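Local coordinates for prenyltransference for protein (Lavandula lanata, PDB 5HC6) that probably joins small prenyl diphosphate units, as a plant member of the undecaprenyl diphosphate synthase (cis-prenyltransferase) family, at residues V140-R145 with N202-Q207; V11-V16 with P188-R193; W63-Q68 with F79-Y84; F210-F215 with A233-R238. All coordinates share one frame; numbering follows the deposited sequence.

Contact 1. Residues V140-R145 with N202-Q207; sequences VAYGGR and NFFLWQ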
# COMPACT_ATOMS: atom_id res chain seq x y z
N VAL A 140 8.19 8.35 13.30
CA VAL A 140 8.87 7.59 14.35
C VAL A 140 7.83 6.85 15.19
O VAL A 140 6.88 7.46 15.67
CB VAL A 140 9.64 8.48 15.33
CG1 VAL A 140 10.90 7.76 15.78
CG2 VAL A 140 9.99 9.81 14.73
N ALA A 141 8.03 5.54 15.36
CA ALA A 141 7.02 4.69 15.95
C ALA A 141 5.73 4.87 15.15
O ALA A 141 4.64 5.00 15.70
CB ALA A 141 6.83 5.05 17.44
N TYR A 142 5.88 4.92 13.83
CA TYR A 142 4.76 5.05 12.91
C TYR A 142 4.56 3.76 12.16
O TYR A 142 5.50 3.20 11.58
CB TYR A 142 4.95 6.22 11.88
CG TYR A 142 3.79 6.23 10.91
CD1 TYR A 142 2.61 6.89 11.24
CD2 TYR A 142 3.85 5.52 9.70
CE1 TYR A 142 1.50 6.82 10.40
CE2 TYR A 142 2.78 5.49 8.84
CZ TYR A 142 1.59 6.13 9.20
OH TYR A 142 0.50 6.05 8.37
N GLY A 143 3.32 3.35 12.10
CA GLY A 143 2.87 2.27 11.27
C GLY A 143 1.52 2.53 10.62
O GLY A 143 0.60 3.14 11.22
N GLY A 144 1.40 2.08 9.39
CA GLY A 144 0.24 2.40 8.56
C GLY A 144 -1.03 1.79 9.08
O GLY A 144 -2.09 2.46 9.08
N ARG A 145 -0.95 0.53 9.53
CA ARG A 145 -2.13 -0.14 10.11
C ARG A 145 -2.59 0.57 11.34
O ARG A 145 -3.77 0.79 11.53
CB ARG A 145 -1.81 -1.58 10.51
CG ARG A 145 -1.64 -2.56 9.37
CD ARG A 145 -2.97 -3.05 8.96
NE ARG A 145 -2.98 -4.05 7.87
CZ ARG A 145 -3.01 -5.37 8.02
NH1 ARG A 145 -2.91 -5.89 9.23
NH2 ARG A 145 -3.13 -6.16 6.94
N ASN A 202 4.66 -2.20 6.53
CA ASN A 202 3.76 -1.49 7.42
C ASN A 202 4.05 0.03 7.61
O ASN A 202 3.75 0.64 8.66
CB ASN A 202 3.57 -2.20 8.75
CG ASN A 202 2.39 -1.62 9.55
OD1 ASN A 202 1.38 -1.19 8.99
ND2 ASN A 202 2.58 -1.50 10.85
N PHE A 203 4.58 0.63 6.56
CA PHE A 203 4.61 2.12 6.45
C PHE A 203 3.22 2.59 6.09
O PHE A 203 2.23 1.90 6.38
CB PHE A 203 5.68 2.52 5.40
CG PHE A 203 6.02 4.01 5.37
CD1 PHE A 203 5.92 4.82 6.50
CD2 PHE A 203 6.47 4.59 4.19
CE1 PHE A 203 6.21 6.14 6.47
CE2 PHE A 203 6.81 5.93 4.16
CZ PHE A 203 6.68 6.70 5.30
N PHE A 204 3.10 3.74 5.43
CA PHE A 204 1.82 4.23 5.00
C PHE A 204 1.09 3.16 4.23
O PHE A 204 1.66 2.46 3.35
CB PHE A 204 2.00 5.37 3.98
CG PHE A 204 2.56 6.65 4.55
CD1 PHE A 204 2.12 7.14 5.77
CD2 PHE A 204 3.49 7.37 3.84
CE1 PHE A 204 2.61 8.34 6.27
CE2 PHE A 204 3.98 8.60 4.34
CZ PHE A 204 3.52 9.10 5.56
N LEU A 205 -0.23 3.15 4.43
CA LEU A 205 -1.11 2.29 3.63
C LEU A 205 -2.23 3.07 2.98
O LEU A 205 -2.36 3.14 1.76
CB LEU A 205 -1.65 1.24 4.59
CG LEU A 205 -0.91 -0.09 4.80
CD1 LEU A 205 0.44 -0.37 4.17
CD2 LEU A 205 -1.01 -0.53 6.23
N TRP A 206 -3.07 3.70 3.81
CA TRP A 206 -4.11 4.58 3.32
C TRP A 206 -3.55 5.65 2.32
O TRP A 206 -4.15 6.02 1.33
CB TRP A 206 -4.73 5.31 4.53
CG TRP A 206 -5.62 6.44 4.07
CD1 TRP A 206 -5.23 7.70 3.73
CD2 TRP A 206 -7.04 6.37 3.86
NE1 TRP A 206 -6.32 8.41 3.30
CE2 TRP A 206 -7.44 7.63 3.37
CE3 TRP A 206 -8.01 5.37 4.03
CZ2 TRP A 206 -8.78 7.92 3.06
CZ3 TRP A 206 -9.33 5.64 3.73
CH2 TRP A 206 -9.70 6.91 3.24
N GLN A 207 -2.39 6.17 2.64
CA GLN A 207 -1.77 7.27 1.90
C GLN A 207 -1.19 6.90 0.56
O GLN A 207 -0.84 7.80 -0.21
CB GLN A 207 -0.66 7.88 2.77
CG GLN A 207 -1.22 8.50 4.03
CD GLN A 207 -1.34 7.62 5.25
OE1 GLN A 207 -1.08 6.40 5.25
NE2 GLN A 207 -1.76 8.26 6.36
O HOH W 1 -1.95 4.10 6.58

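Contact 2. Residues V11-V16 with P188-R193; sequences VTPNHV and PDLLIR. With SO4 (sulfate ion), chain D.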
# COMPACT_ATOMS: atom_id res chain seq x y z
N VAL A 11 5.71 18.70 -12.52
CA VAL A 11 6.43 17.43 -12.55
C VAL A 11 7.48 17.33 -11.43
O VAL A 11 8.41 16.54 -11.53
CB VAL A 11 7.18 17.23 -13.88
CG1 VAL A 11 6.27 17.47 -15.08
CG2 VAL A 11 8.43 18.12 -13.94
N THR A 12 7.38 18.16 -10.39
CA THR A 12 8.13 17.87 -9.18
C THR A 12 7.13 17.48 -8.11
O THR A 12 6.12 18.14 -7.89
CB THR A 12 9.13 18.97 -8.73
OG1 THR A 12 8.81 19.43 -7.42
CG2 THR A 12 9.23 20.09 -9.70
N PRO A 13 7.36 16.33 -7.49
CA PRO A 13 6.41 15.83 -6.54
C PRO A 13 6.21 16.80 -5.39
O PRO A 13 7.16 17.37 -4.91
CB PRO A 13 7.05 14.50 -6.06
CG PRO A 13 8.48 14.55 -6.46
CD PRO A 13 8.57 15.50 -7.62
N ASN A 14 4.98 16.97 -4.93
CA ASN A 14 4.71 17.66 -3.69
C ASN A 14 5.20 16.91 -2.46
O ASN A 14 5.73 17.50 -1.53
CB ASN A 14 3.21 17.84 -3.52
CG ASN A 14 2.62 18.91 -4.43
OD1 ASN A 14 3.24 19.91 -4.74
ND2 ASN A 14 1.43 18.67 -4.85
N HIS A 15 4.95 15.60 -2.40
CA HIS A 15 5.34 14.81 -1.20
C HIS A 15 6.20 13.63 -1.57
O HIS A 15 5.78 12.78 -2.38
CB HIS A 15 4.06 14.36 -0.46
CG HIS A 15 4.30 13.57 0.77
ND1 HIS A 15 3.26 13.12 1.56
CD2 HIS A 15 5.43 13.10 1.35
CE1 HIS A 15 3.75 12.42 2.58
NE2 HIS A 15 5.06 12.41 2.48
N VAL A 16 7.41 13.59 -1.02
CA VAL A 16 8.30 12.43 -1.23
C VAL A 16 8.54 11.75 0.07
O VAL A 16 8.85 12.42 1.07
CB VAL A 16 9.66 12.85 -1.82
CG1 VAL A 16 10.56 11.65 -2.01
CG2 VAL A 16 9.46 13.60 -3.12
N PRO A 188 1.90 10.63 -0.41
CA PRO A 188 3.10 10.83 -1.22
C PRO A 188 2.91 10.65 -2.70
O PRO A 188 2.23 9.72 -3.13
CB PRO A 188 4.09 9.81 -0.71
CG PRO A 188 3.32 8.90 0.12
CD PRO A 188 2.07 9.56 0.58
N ASP A 189 3.56 11.50 -3.48
CA ASP A 189 3.55 11.32 -4.93
C ASP A 189 4.55 10.26 -5.29
O ASP A 189 4.37 9.54 -6.28
CB ASP A 189 3.94 12.62 -5.59
CG ASP A 189 2.99 13.71 -5.20
OD1 ASP A 189 1.88 13.66 -5.76
OD2 ASP A 189 3.33 14.55 -4.35
N LEU A 190 5.59 10.17 -4.49
CA LEU A 190 6.76 9.29 -4.79
C LEU A 190 7.23 8.63 -3.50
O LEU A 190 7.40 9.33 -2.53
CB LEU A 190 7.91 10.10 -5.32
CG LEU A 190 9.25 9.41 -5.52
CD1 LEU A 190 9.14 8.30 -6.52
CD2 LEU A 190 10.26 10.45 -5.97
N LEU A 191 7.41 7.32 -3.49
CA LEU A 191 7.85 6.62 -2.32
C LEU A 191 9.13 5.94 -2.72
O LEU A 191 9.15 5.18 -3.67
CB LEU A 191 6.85 5.57 -1.89
CG LEU A 191 7.36 4.62 -0.79
CD1 LEU A 191 7.44 5.31 0.55
CD2 LEU A 191 6.42 3.44 -0.67
N ILE A 192 10.20 6.23 -1.99
CA ILE A 192 11.50 5.66 -2.27
C ILE A 192 11.81 4.59 -1.21
O ILE A 192 11.63 4.83 -0.02
CB ILE A 192 12.59 6.74 -2.21
CG1 ILE A 192 12.39 7.78 -3.32
CG2 ILE A 192 13.97 6.09 -2.24
CD1 ILE A 192 13.14 9.08 -3.07
N ARG A 193 12.35 3.46 -1.61
CA ARG A 193 12.76 2.49 -0.58
C ARG A 193 14.15 1.99 -0.92
O ARG A 193 14.33 1.45 -1.98
CB ARG A 193 11.78 1.33 -0.44
CG ARG A 193 12.33 0.23 0.49
CD ARG A 193 11.33 -0.81 0.94
NE ARG A 193 11.98 -1.69 1.91
CZ ARG A 193 11.40 -2.24 2.96
NH1 ARG A 193 10.13 -2.03 3.21
NH2 ARG A 193 12.13 -3.01 3.76
S SO4 D . 11.29 -5.48 6.84
O1 SO4 D . 11.85 -6.21 7.99
O2 SO4 D . 9.98 -6.10 6.38
O3 SO4 D . 11.13 -4.10 7.36
O4 SO4 D . 12.32 -5.41 5.78

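Contact 3. Residues W63-Q68 with F79-Y84; sequences WALSPQ and FLMRIY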
# COMPACT_ATOMS: atom_id res chain seq x y z
N TRP A 63 11.03 7.77 7.24
CA TRP A 63 10.47 6.76 8.13
C TRP A 63 11.58 6.21 8.92
O TRP A 63 12.38 5.43 8.40
CB TRP A 63 9.82 5.61 7.38
CG TRP A 63 8.97 4.68 8.24
CD1 TRP A 63 8.19 4.98 9.38
CD2 TRP A 63 8.75 3.31 7.98
NE1 TRP A 63 7.53 3.86 9.81
CE2 TRP A 63 7.83 2.83 8.97
CE3 TRP A 63 9.22 2.43 7.01
CZ2 TRP A 63 7.39 1.53 8.97
CZ3 TRP A 63 8.81 1.12 7.06
CH2 TRP A 63 7.88 0.69 8.02
N ALA A 64 11.61 6.63 10.18
CA ALA A 64 12.74 6.37 11.09
C ALA A 64 12.54 5.11 11.94
O ALA A 64 13.50 4.52 12.45
CB ALA A 64 12.91 7.56 12.02
N LEU A 65 11.29 4.75 12.19
CA LEU A 65 11.06 3.70 13.14
C LEU A 65 9.65 3.21 13.12
O LEU A 65 8.71 4.01 13.25
CB LEU A 65 11.38 4.20 14.53
CG LEU A 65 11.63 3.03 15.47
CD1 LEU A 65 13.01 2.43 15.21
CD2 LEU A 65 11.50 3.52 16.92
N SER A 66 9.50 1.91 12.94
CA SER A 66 8.21 1.29 12.94
C SER A 66 7.90 0.77 14.33
O SER A 66 8.81 0.63 15.15
CB SER A 66 8.20 0.14 11.97
OG SER A 66 8.78 -1.01 12.55
N PRO A 67 6.61 0.44 14.60
CA PRO A 67 6.29 -0.16 15.91
C PRO A 67 6.81 -1.60 16.03
O PRO A 67 7.02 -2.07 17.12
CB PRO A 67 4.75 -0.09 15.97
CG PRO A 67 4.37 0.91 14.90
CD PRO A 67 5.39 0.68 13.83
N GLN A 68 7.05 -2.25 14.91
CA GLN A 68 7.68 -3.57 14.88
C GLN A 68 9.15 -3.49 15.21
O GLN A 68 9.69 -4.39 15.84
CB GLN A 68 7.57 -4.26 13.52
CG GLN A 68 6.16 -4.31 12.89
CD GLN A 68 5.85 -3.07 12.03
OE1 GLN A 68 4.93 -2.36 12.34
NE2 GLN A 68 6.66 -2.79 10.98
N PHE A 79 20.22 2.71 21.29
CA PHE A 79 21.18 3.46 20.47
C PHE A 79 20.48 4.35 19.43
O PHE A 79 20.82 5.55 19.29
CB PHE A 79 22.19 2.56 19.78
CG PHE A 79 23.50 3.25 19.44
CD1 PHE A 79 24.49 3.40 20.40
CD2 PHE A 79 23.75 3.74 18.15
CE1 PHE A 79 25.70 4.03 20.10
CE2 PHE A 79 24.97 4.36 17.84
CZ PHE A 79 25.94 4.51 18.82
N LEU A 80 19.50 3.78 18.71
CA LEU A 80 18.77 4.52 17.69
C LEU A 80 18.07 5.74 18.26
O LEU A 80 18.10 6.81 17.65
CB LEU A 80 17.70 3.64 17.00
CG LEU A 80 18.15 2.67 15.90
CD1 LEU A 80 16.94 1.89 15.41
CD2 LEU A 80 18.78 3.41 14.74
N MET A 81 17.40 5.57 19.39
CA MET A 81 16.67 6.69 19.97
C MET A 81 17.66 7.85 20.28
O MET A 81 17.32 9.02 20.17
CB MET A 81 15.99 6.29 21.27
CG MET A 81 15.00 5.15 21.21
SD MET A 81 13.59 5.58 20.22
CE MET A 81 12.41 4.37 20.83
N ARG A 82 18.87 7.49 20.67
CA ARG A 82 19.92 8.45 21.01
C ARG A 82 20.43 9.20 19.78
O ARG A 82 20.63 10.43 19.79
CB ARG A 82 21.11 7.68 21.60
CG ARG A 82 21.60 8.19 22.91
CD ARG A 82 20.64 7.88 24.04
NE ARG A 82 20.27 9.13 24.68
CZ ARG A 82 19.99 9.31 25.97
NH1 ARG A 82 20.04 8.31 26.84
NH2 ARG A 82 19.65 10.54 26.37
N ILE A 83 20.71 8.41 18.74
CA ILE A 83 21.11 8.95 17.44
C ILE A 83 20.04 9.89 16.92
O ILE A 83 20.39 10.94 16.35
CB ILE A 83 21.32 7.84 16.41
CG1 ILE A 83 22.64 7.16 16.65
CG2 ILE A 83 21.35 8.43 15.01
CD1 ILE A 83 22.92 6.05 15.66
N TYR A 84 18.76 9.56 17.15
CA TYR A 84 17.68 10.43 16.69
C TYR A 84 17.61 11.76 17.48
O TYR A 84 17.34 12.83 16.92
CB TYR A 84 16.31 9.73 16.71
CG TYR A 84 16.16 8.55 15.74
CD1 TYR A 84 17.03 8.37 14.68
CD2 TYR A 84 15.14 7.62 15.91
CE1 TYR A 84 16.90 7.32 13.82
CE2 TYR A 84 15.00 6.56 15.05
CZ TYR A 84 15.87 6.43 14.01
OH TYR A 84 15.75 5.39 13.13

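Contact 4. Residues F210-F215 with A233-R238; sequences FTEFYF and ASYRCR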
# COMPACT_ATOMS: atom_id res chain seq x y z
N PHE A 210 -2.11 5.96 -5.15
CA PHE A 210 -1.54 6.37 -6.44
C PHE A 210 -0.11 6.75 -6.42
O PHE A 210 0.41 7.10 -7.44
CB PHE A 210 -2.38 7.47 -7.11
CG PHE A 210 -3.74 7.00 -7.43
CD1 PHE A 210 -3.93 6.16 -8.53
CD2 PHE A 210 -4.79 7.25 -6.56
CE1 PHE A 210 -5.20 5.66 -8.82
CE2 PHE A 210 -6.05 6.75 -6.84
CZ PHE A 210 -6.25 5.96 -7.96
N THR A 211 0.56 6.60 -5.29
CA THR A 211 1.95 6.94 -5.24
C THR A 211 2.84 6.05 -6.14
O THR A 211 2.63 4.86 -6.30
CB THR A 211 2.49 7.03 -3.81
OG1 THR A 211 3.43 6.01 -3.55
CG2 THR A 211 1.45 7.08 -2.80
N GLU A 212 3.81 6.67 -6.79
CA GLU A 212 4.80 5.92 -7.56
C GLU A 212 5.83 5.34 -6.61
O GLU A 212 6.38 6.06 -5.75
CB GLU A 212 5.51 6.85 -8.55
CG GLU A 212 4.58 7.45 -9.62
CD GLU A 212 4.12 6.43 -10.65
OE1 GLU A 212 4.83 5.44 -10.83
OE2 GLU A 212 3.06 6.59 -11.25
N PHE A 213 6.13 4.07 -6.79
CA PHE A 213 7.16 3.44 -6.05
C PHE A 213 8.50 3.44 -6.79
O PHE A 213 8.52 3.23 -7.96
CB PHE A 213 6.75 2.02 -5.79
CG PHE A 213 5.48 1.86 -4.99
CD1 PHE A 213 5.10 2.79 -4.08
CD2 PHE A 213 4.66 0.79 -5.21
CE1 PHE A 213 3.95 2.61 -3.32
CE2 PHE A 213 3.52 0.60 -4.49
CZ PHE A 213 3.16 1.50 -3.52
N TYR A 214 9.61 3.66 -6.07
CA TYR A 214 10.95 3.58 -6.62
C TYR A 214 11.81 2.78 -5.67
O TYR A 214 11.98 3.17 -4.52
CB TYR A 214 11.53 4.98 -6.77
CG TYR A 214 12.98 5.06 -7.24
CD1 TYR A 214 13.31 4.97 -8.59
CD2 TYR A 214 14.00 5.21 -6.33
CE1 TYR A 214 14.64 5.06 -9.00
CE2 TYR A 214 15.32 5.26 -6.71
CZ TYR A 214 15.63 5.22 -8.05
OH TYR A 214 16.96 5.29 -8.40
N PHE A 215 12.34 1.67 -6.16
CA PHE A 215 13.16 0.74 -5.39
C PHE A 215 14.60 0.82 -5.88
O PHE A 215 14.78 0.76 -7.07
CB PHE A 215 12.60 -0.67 -5.60
CG PHE A 215 11.18 -0.80 -5.12
CD1 PHE A 215 10.88 -0.85 -3.78
CD2 PHE A 215 10.12 -0.81 -6.03
CE1 PHE A 215 9.57 -0.92 -3.35
CE2 PHE A 215 8.81 -0.90 -5.60
CZ PHE A 215 8.52 -0.94 -4.26
N ALA A 233 14.25 11.65 -11.26
CA ALA A 233 14.31 11.48 -12.71
C ALA A 233 13.46 10.27 -13.14
O ALA A 233 12.80 10.32 -14.15
CB ALA A 233 15.76 11.28 -13.17
N SER A 234 13.51 9.16 -12.40
CA SER A 234 12.53 8.08 -12.59
C SER A 234 11.11 8.63 -12.52
O SER A 234 10.25 8.33 -13.39
CB SER A 234 12.70 6.97 -11.56
OG SER A 234 11.76 5.90 -11.78
N TYR A 235 10.82 9.44 -11.52
CA TYR A 235 9.44 9.91 -11.35
C TYR A 235 9.01 10.75 -12.56
O TYR A 235 7.89 10.62 -13.04
CB TYR A 235 9.29 10.71 -10.05
CG TYR A 235 7.94 11.39 -9.81
CD1 TYR A 235 6.89 10.71 -9.22
CD2 TYR A 235 7.73 12.74 -10.17
CE1 TYR A 235 5.66 11.31 -9.01
CE2 TYR A 235 6.50 13.37 -9.96
CZ TYR A 235 5.48 12.64 -9.38
OH TYR A 235 4.28 13.23 -9.11
N ARG A 236 9.91 11.57 -13.07
CA ARG A 236 9.59 12.42 -14.20
C ARG A 236 9.34 11.61 -15.47
O ARG A 236 8.40 11.91 -16.20
CB ARG A 236 10.65 13.50 -14.39
CG ARG A 236 10.83 14.39 -13.15
CD ARG A 236 11.56 15.70 -13.47
NE ARG A 236 12.52 16.12 -12.43
CZ ARG A 236 13.85 15.89 -12.46
NH1 ARG A 236 14.43 15.26 -13.48
NH2 ARG A 236 14.61 16.33 -11.47
N CYS A 237 10.11 10.55 -15.70
CA CYS A 237 9.81 9.63 -16.79
C CYS A 237 8.47 8.87 -16.74
O CYS A 237 8.12 8.22 -17.71
CB CYS A 237 10.93 8.62 -16.91
SG CYS A 237 12.40 9.48 -17.41
N ARG A 238 7.71 8.91 -15.66
CA ARG A 238 6.50 8.08 -15.61
C ARG A 238 5.20 8.74 -16.08
O ARG A 238 5.12 9.97 -16.16
CB ARG A 238 6.37 7.49 -14.21
CG ARG A 238 7.55 6.59 -13.88
CD ARG A 238 7.41 6.04 -12.51
NE ARG A 238 8.60 5.38 -11.99
CZ ARG A 238 8.58 4.65 -10.88
NH1 ARG A 238 7.44 4.46 -10.22
NH2 ARG A 238 9.68 4.09 -10.43

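Contact 1. Residues V140-R145 with N202-Q207
The first turn of helix 144-160, with Gly143 at its N-cap, is met by Asn202, whose two oxygens both take amide protons from it. Gly144 N donates to Asn202 O at 2.9 Å, reaching it from above the carbonyl plane. Arg145 N gives a 2.9 Å bond to Asn202 OD1, this one in the carbonyl plane and on a lone pair. With CG anti to the backbone N (chi1 -167°), the Asn202 amide stands beside its own carbonyl carbon, which puts both acceptors on the side of the helix start. The amide's rotation is further held by bonds from ND2 to Gln68 and Glu146.

Lacking a side chain, Gly144 lets the chains approach until its CA is 3.0 Å from Phe203 O. Just before the helix, Tyr142 crosses Phe203 and Phe204 at about a right angle: its CD2 comes to the edge of the Phe203 ring, and its OH sits in the plane of the Phe204 ring, 3.3 Å from CD1. That hydroxyl is bonded to Asp147. A water donates to Gly144 O and Gln207 OE1 and accepts from Leu205 N.

Arg145 leaves the subunit to meet Glu171 and Trp206 of the second subunit. Inside, Phe203 stacks on Trp63 of strand 59-65 and reaches strand 15-19, while Leu205 rests on Ile148 of helix 144-160.

Contact 2. Residues V11-V16 with P188-R193
His15 and Pro188 lie side by side where two neighbouring strands of the central parallel sheet, 15-19 and 190-193, come together. The proline covers one face of the imidazole: Pro188 CB stands 4.0 Å from the ring centroid and only 5° off its normal, a CH-pi contact made almost squarely over the ring. A first torsion of -179° on His15 sets the ring beside its own carbonyl carbon, pointing the same way as the proline. Its rotation is fixed as well, since ND1 is bonded to Phe185 O and NE2 to Thr61 OG1.

Asp189 takes the backbone of His15 rather than its ring. Its OD2 accepts His15 N at 2.7 Å, nearly in line with the carboxylate C-O bond, while Asp189 N returns a 2.8 Å bond to His15 O. The residue therefore holds both polar atoms of His15's backbone, and a weak bond from Leu190 N is added to the same oxygen. Asp189 CB also packs on Pro13 CB.

Parallel pairing of Val16 with Leu190 puts their side chains on one face of the sheet. There Val16 CG1 meets Leu190 CD2 at 4.1 Å and Ile192 CD1 at 3.8 Å, and helix 225-237 covers Pro13 and Ile192.

The far end of the strand carries Arg193, bridged to Asp21. Arg193 and Arg199 share a sulfate, probably from the crystallisation liquor, which is consistent with a diphosphate site as in relatives; Arg193 NH2 reaches sulfate O4 in a weak bond of 3.1 Å.

Contact 3. Residues W63-Q68 with F79-Y84
Ala64 and Leu65 close strand 59-65, and the 79-84 part of helix 74-97 passes over them with its axis 10.3 Å from that of strand 63-65. The two N-to-C directions make an angle of 136°, so the chain has turned back to lay the helix on the sheet, and the gap between the backbones is filled by side chains.

Tyr84 spans it. Its OH donates to Ala64 O over a short 2.5 Å, tilted 20° from the carbonyl plane, and that oxygen lies near the plane of the phenol ring, at its edge. Ala64 CB comes to 3.7 Å from Tyr84 CZ, and Leu65 CB sits at the ring's edge too. Within the helix Leu80 O lies under one face of the ring, offset toward the rim, while also accepting Tyr84 N.

The two methyls of Leu65 are divided between two helix residues. CD1 touches Leu80 CD1 at 4.0 Å, and CD2 meets Met81 CE at 4.1 Å. A bend at chi2 (-65°) brings the methionine methyl back toward the strand; its chain crosses that of Leu65 at about a right angle.

This is a buried helix-on-sheet contact, within the beta-alpha-beta crossover from strand 59-65 to strand 103-107. Leu65 also packs on Val140 of strand 135-140, Leu80 touches His38 of helix 34-54, and Met81 and Tyr84 both lean on Leu117 of helix 115-128.

Contact 4. Residues F210-F215 with A233-R238
Phe213 O is gripped by two nitrogens of one guanidinium: Arg238 NH1 at 2.8 Å and Arg238 NH2 at 2.9 Å, both approaching from the same face of the peptide plane. The end of the arginine meets this oxygen in its own plane. NH1 also makes a salt bridge to Glu212 OE1 at 2.9 Å, a nearly straight bond (166°) that uses the anti lone pair. The carboxylate itself stands almost perpendicular to the guanidinium, with planes 84° apart. NH2 is held again by Ser234 OG at 3.1 Å, and NE adds a weak bond to the same hydroxyl; together these ties fix the rotation of Arg238, the last residue modelled.

Carbon contacts flank this grip. Ser234 CB touches Tyr214 CD1 at 3.6 Å, and Glu212 CG rests against Tyr235 CD1 at 4.0 Å.

Strand 212-215 is an outermost strand of the sheet within this chain, bonded along its length to strand 190-193, and helix 225-237 packs against it, Tyr214 lying on Ala231. The second subunit comes close here as well: Phe213 makes backbone hydrogen bonds to it, Arg199 of that subunit bridges Glu212 OE2, and its Leu200 packs on Phe213.

All four contacts gather round one parallel sheet. Contacts 2 and 4 are neighbours, their centres about 8 Å apart, because strands 190-193 and 212-215 pair directly: Leu191 N bonds to Glu212 O at 2.8 Å. Contact 3 lies on the opposite side of the chain's centre, about 22 Å from contact 2 and 27 Å from contact 4. Contact 1 sits between, touching contact 3 through Trp63 and Gln68, and contact 2 through Phe203 and Phe204. Along the chain contact 2 brings the first strand to the fifth, enclosing contact 3, whereas contact 4 closes last. Contacts 1 and 4 also face the second subunit, so the fold's packing and the dimer interface share residues.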